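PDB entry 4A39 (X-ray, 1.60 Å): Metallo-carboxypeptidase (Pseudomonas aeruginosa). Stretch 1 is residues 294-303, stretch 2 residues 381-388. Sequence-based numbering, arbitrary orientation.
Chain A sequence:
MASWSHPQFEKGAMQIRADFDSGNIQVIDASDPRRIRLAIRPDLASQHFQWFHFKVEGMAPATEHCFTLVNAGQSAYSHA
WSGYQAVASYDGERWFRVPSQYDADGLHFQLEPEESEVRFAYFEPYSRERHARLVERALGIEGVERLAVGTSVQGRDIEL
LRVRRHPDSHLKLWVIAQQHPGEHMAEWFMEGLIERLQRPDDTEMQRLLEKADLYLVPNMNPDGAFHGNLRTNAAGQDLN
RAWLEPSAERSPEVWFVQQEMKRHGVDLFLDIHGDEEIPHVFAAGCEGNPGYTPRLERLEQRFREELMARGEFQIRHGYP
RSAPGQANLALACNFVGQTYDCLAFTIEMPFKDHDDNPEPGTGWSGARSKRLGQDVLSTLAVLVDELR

Stretch 1 (294-303) PRLERLEQRF
Stretch 2 (381-388) AVLVDELR

Residues 294-303 form regular helix, with i to i+4 bonds such as Arg302 N to Arg298 O (2.8 Å); in the other stretch residues 381-383 are helical, continuing from earlier in the chain, and Glu386 N bonds to Leu383 O at 2.8 Å. The two stretches run antiparallel: Leu299 CA lies 7.5 Å from Leu387 CA, Phe303 CA 7.3 Å from Leu383 CA. Glu386 (phi/psi -104/-12, chi1 m, chi2 t, chi3 54°) has the largest area covered by the other stretch, 82 Å². Its CB points toward the helix, and opposite charges draw its carboxylate to Arg302 (m, m, m) in a two-pronged salt bridge at the guanidinium edge: Arg302 NE to Glu386 OE1 and Arg302 NH2 to Glu386 OE2, both 3.0 Å and nearly straight. Arg298 (t, t, p) adds a weak hydrogen bond within a salt bridge, Arg298 NH1 to Glu386 OE1, 3.5 Å. Leu383 (m, t) adds apolar packing: Leu383 CD2 sits over one face of the Arg302 guanidinium, 3.5 Å from Arg302 NH2, while Leu383 CD1 lies 3.8 Å from Phe303 CD2 (Phe303 chi1 t). Leu299 (m, t) packs its CD2 3.5 Å from Glu386 O. At the other end, extended Arg295 (t, t, t) satisfies a backbone carbonyl, Arg295 NH2 donating to Leu387 O at 2.9 Å. One water bridges Arg295 NE (2.8 Å) and Glu386 O (2.9 Å).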

# COMPACT_ATOMS: atom_id res chain seq x y z
N PRO A 294 -24.57 0.81 -15.64
CA PRO A 294 -24.66 -0.65 -15.67
C PRO A 294 -23.38 -1.24 -16.28
O PRO A 294 -22.95 -2.33 -15.92
CB PRO A 294 -25.89 -0.90 -16.55
CG PRO A 294 -26.76 0.28 -16.23
CD PRO A 294 -25.76 1.42 -16.25
N ARG A 295 -22.78 -0.50 -17.21
CA ARG A 295 -21.54 -0.94 -17.84
C ARG A 295 -20.45 -1.12 -16.80
O ARG A 295 -19.75 -2.14 -16.78
CB ARG A 295 -21.08 0.09 -18.88
CG ARG A 295 -19.61 -0.03 -19.26
CD ARG A 295 -19.18 1.00 -20.30
NE ARG A 295 -17.72 1.09 -20.38
CZ ARG A 295 -16.98 1.93 -19.67
NH1 ARG A 295 -17.55 2.78 -18.83
NH2 ARG A 295 -15.66 1.90 -19.79
N LEU A 296 -20.30 -0.12 -15.93
CA LEU A 296 -19.29 -0.17 -14.89
C LEU A 296 -19.63 -1.21 -13.82
O LEU A 296 -18.74 -1.85 -13.26
CB LEU A 296 -19.12 1.21 -14.26
CG LEU A 296 -18.47 2.24 -15.20
CD1 LEU A 296 -18.45 3.61 -14.55
CD2 LEU A 296 -17.05 1.79 -15.54
N GLU A 297 -20.93 -1.39 -13.55
CA GLU A 297 -21.37 -2.36 -12.56
C GLU A 297 -20.93 -3.76 -12.99
O GLU A 297 -20.43 -4.55 -12.18
CB GLU A 297 -22.89 -2.32 -12.42
CG GLU A 297 -23.43 -3.06 -11.20
CD GLU A 297 -24.91 -2.83 -11.00
OE1 GLU A 297 -25.72 -3.46 -11.71
OE2 GLU A 297 -25.27 -2.00 -10.13
N ARG A 298 -21.10 -4.05 -14.27
CA ARG A 298 -20.72 -5.35 -14.82
C ARG A 298 -19.21 -5.53 -14.85
O ARG A 298 -18.70 -6.61 -14.56
CB ARG A 298 -21.28 -5.52 -16.23
CG ARG A 298 -20.97 -6.87 -16.86
CD ARG A 298 -21.65 -7.01 -18.21
NE ARG A 298 -21.14 -6.08 -19.21
CZ ARG A 298 -19.99 -6.23 -19.85
NH1 ARG A 298 -19.21 -7.28 -19.59
NH2 ARG A 298 -19.61 -5.34 -20.75
N LEU A 299 -18.49 -4.47 -15.22
CA LEU A 299 -17.03 -4.54 -15.28
C LEU A 299 -16.44 -4.82 -13.91
O LEU A 299 -15.48 -5.58 -13.79
CB LEU A 299 -16.43 -3.25 -15.85
CG LEU A 299 -16.45 -3.12 -17.38
CD1 LEU A 299 -15.94 -1.75 -17.80
CD2 LEU A 299 -15.59 -4.21 -17.99
N GLU A 300 -17.02 -4.22 -12.87
CA GLU A 300 -16.53 -4.44 -11.52
C GLU A 300 -16.75 -5.91 -11.16
O GLU A 300 -15.88 -6.54 -10.57
CB GLU A 300 -17.25 -3.52 -10.52
CG GLU A 300 -17.01 -2.04 -10.77
CD GLU A 300 -17.55 -1.14 -9.67
OE1 GLU A 300 -18.45 -1.58 -8.94
OE2 GLU A 300 -17.07 0.02 -9.55
N GLN A 301 -17.91 -6.45 -11.55
CA GLN A 301 -18.24 -7.85 -11.28
C GLN A 301 -17.22 -8.74 -12.00
O GLN A 301 -16.68 -9.68 -11.41
CB GLN A 301 -19.66 -8.15 -11.78
CG GLN A 301 -20.40 -9.26 -11.04
CD GLN A 301 -19.75 -10.61 -11.16
OE1 GLN A 301 -19.50 -11.10 -12.26
NE2 GLN A 301 -19.48 -11.24 -10.02
N ARG A 302 -16.96 -8.43 -13.26
CA ARG A 302 -16.01 -9.18 -14.07
C ARG A 302 -14.61 -9.21 -13.44
O ARG A 302 -13.98 -10.27 -13.35
CB ARG A 302 -15.92 -8.58 -15.47
CG ARG A 302 -17.15 -8.80 -16.34
CD ARG A 302 -17.16 -10.21 -16.90
NE ARG A 302 -16.03 -10.45 -17.79
CZ ARG A 302 -15.20 -11.49 -17.67
NH1 ARG A 302 -15.39 -12.39 -16.71
NH2 ARG A 302 -14.19 -11.63 -18.52
N PHE A 303 -14.13 -8.05 -13.02
CA PHE A 303 -12.81 -7.92 -12.41
C PHE A 303 -12.69 -8.74 -11.13
O PHE A 303 -11.71 -9.48 -10.95
CB PHE A 303 -12.53 -6.44 -12.09
CG PHE A 303 -11.16 -6.19 -11.52
CD1 PHE A 303 -10.93 -6.31 -10.15
CD2 PHE A 303 -10.11 -5.83 -12.35
CE1 PHE A 303 -9.67 -6.09 -9.62
CE2 PHE A 303 -8.84 -5.60 -11.83
CZ PHE A 303 -8.62 -5.73 -10.45
N ALA A 381 -5.34 -8.69 -18.32
CA ALA A 381 -5.11 -9.28 -19.63
C ALA A 381 -6.40 -9.90 -20.17
O ALA A 381 -6.68 -9.83 -21.37
CB ALA A 381 -4.02 -10.33 -19.55
N VAL A 382 -7.18 -10.51 -19.28
CA VAL A 382 -8.44 -11.15 -19.66
C VAL A 382 -9.54 -10.14 -19.99
O VAL A 382 -10.34 -10.36 -20.89
CB VAL A 382 -8.96 -12.07 -18.54
CG1 VAL A 382 -10.32 -12.65 -18.92
CG2 VAL A 382 -7.96 -13.19 -18.28
N LEU A 383 -9.56 -9.04 -19.24
CA LEU A 383 -10.58 -8.01 -19.41
C LEU A 383 -10.26 -6.90 -20.40
O LEU A 383 -11.12 -6.06 -20.68
CB LEU A 383 -10.87 -7.34 -18.06
CG LEU A 383 -11.09 -8.21 -16.82
CD1 LEU A 383 -11.34 -7.30 -15.63
CD2 LEU A 383 -12.27 -9.14 -17.04
N VAL A 384 -9.04 -6.88 -20.94
CA VAL A 384 -8.64 -5.80 -21.85
C VAL A 384 -9.64 -5.42 -22.94
O VAL A 384 -9.87 -4.23 -23.17
CB VAL A 384 -7.26 -6.10 -22.49
CG1 VAL A 384 -7.39 -7.14 -23.58
CG2 VAL A 384 -6.66 -4.81 -23.02
N ASP A 385 -10.24 -6.41 -23.61
CA ASP A 385 -11.19 -6.11 -24.68
C ASP A 385 -12.54 -5.59 -24.19
O ASP A 385 -13.37 -5.14 -25.00
CB ASP A 385 -11.44 -7.36 -25.54
CG ASP A 385 -10.18 -7.86 -26.22
OD1 ASP A 385 -9.45 -7.03 -26.80
OD2 ASP A 385 -9.92 -9.08 -26.18
N GLU A 386 -12.77 -5.63 -22.88
CA GLU A 386 -14.03 -5.18 -22.30
C GLU A 386 -13.96 -3.82 -21.62
O GLU A 386 -14.99 -3.23 -21.29
CB GLU A 386 -14.53 -6.21 -21.28
CG GLU A 386 -14.74 -7.60 -21.85
CD GLU A 386 -15.01 -8.63 -20.76
OE1 GLU A 386 -15.93 -8.42 -19.95
OE2 GLU A 386 -14.30 -9.66 -20.73
N LEU A 387 -12.75 -3.31 -21.40
CA LEU A 387 -12.58 -2.02 -20.73
C LEU A 387 -13.21 -0.84 -21.45
O LEU A 387 -13.64 0.13 -20.82
CB LEU A 387 -11.10 -1.77 -20.46
CG LEU A 387 -10.49 -2.78 -19.48
CD1 LEU A 387 -8.99 -2.55 -19.37
CD2 LEU A 387 -11.16 -2.65 -18.12
N ARG A 388 -13.24 -0.91 -22.78
CA ARG A 388 -13.84 0.13 -23.62
C ARG A 388 -14.62 -0.52 -24.76
O ARG A 388 -14.38 -1.68 -25.10
CB ARG A 388 -12.77 1.06 -24.21
CG ARG A 388 -12.18 2.06 -23.23
CD ARG A 388 -13.21 3.04 -22.69
NE ARG A 388 -12.59 3.96 -21.75
CZ ARG A 388 -13.24 4.79 -20.94
NH1 ARG A 388 -14.56 4.84 -20.94
NH2 ARG A 388 -12.55 5.56 -20.10
O HOH W 1 -16.52 -0.92 -21.98
O HOH W 2 -17.48 -4.24 -20.92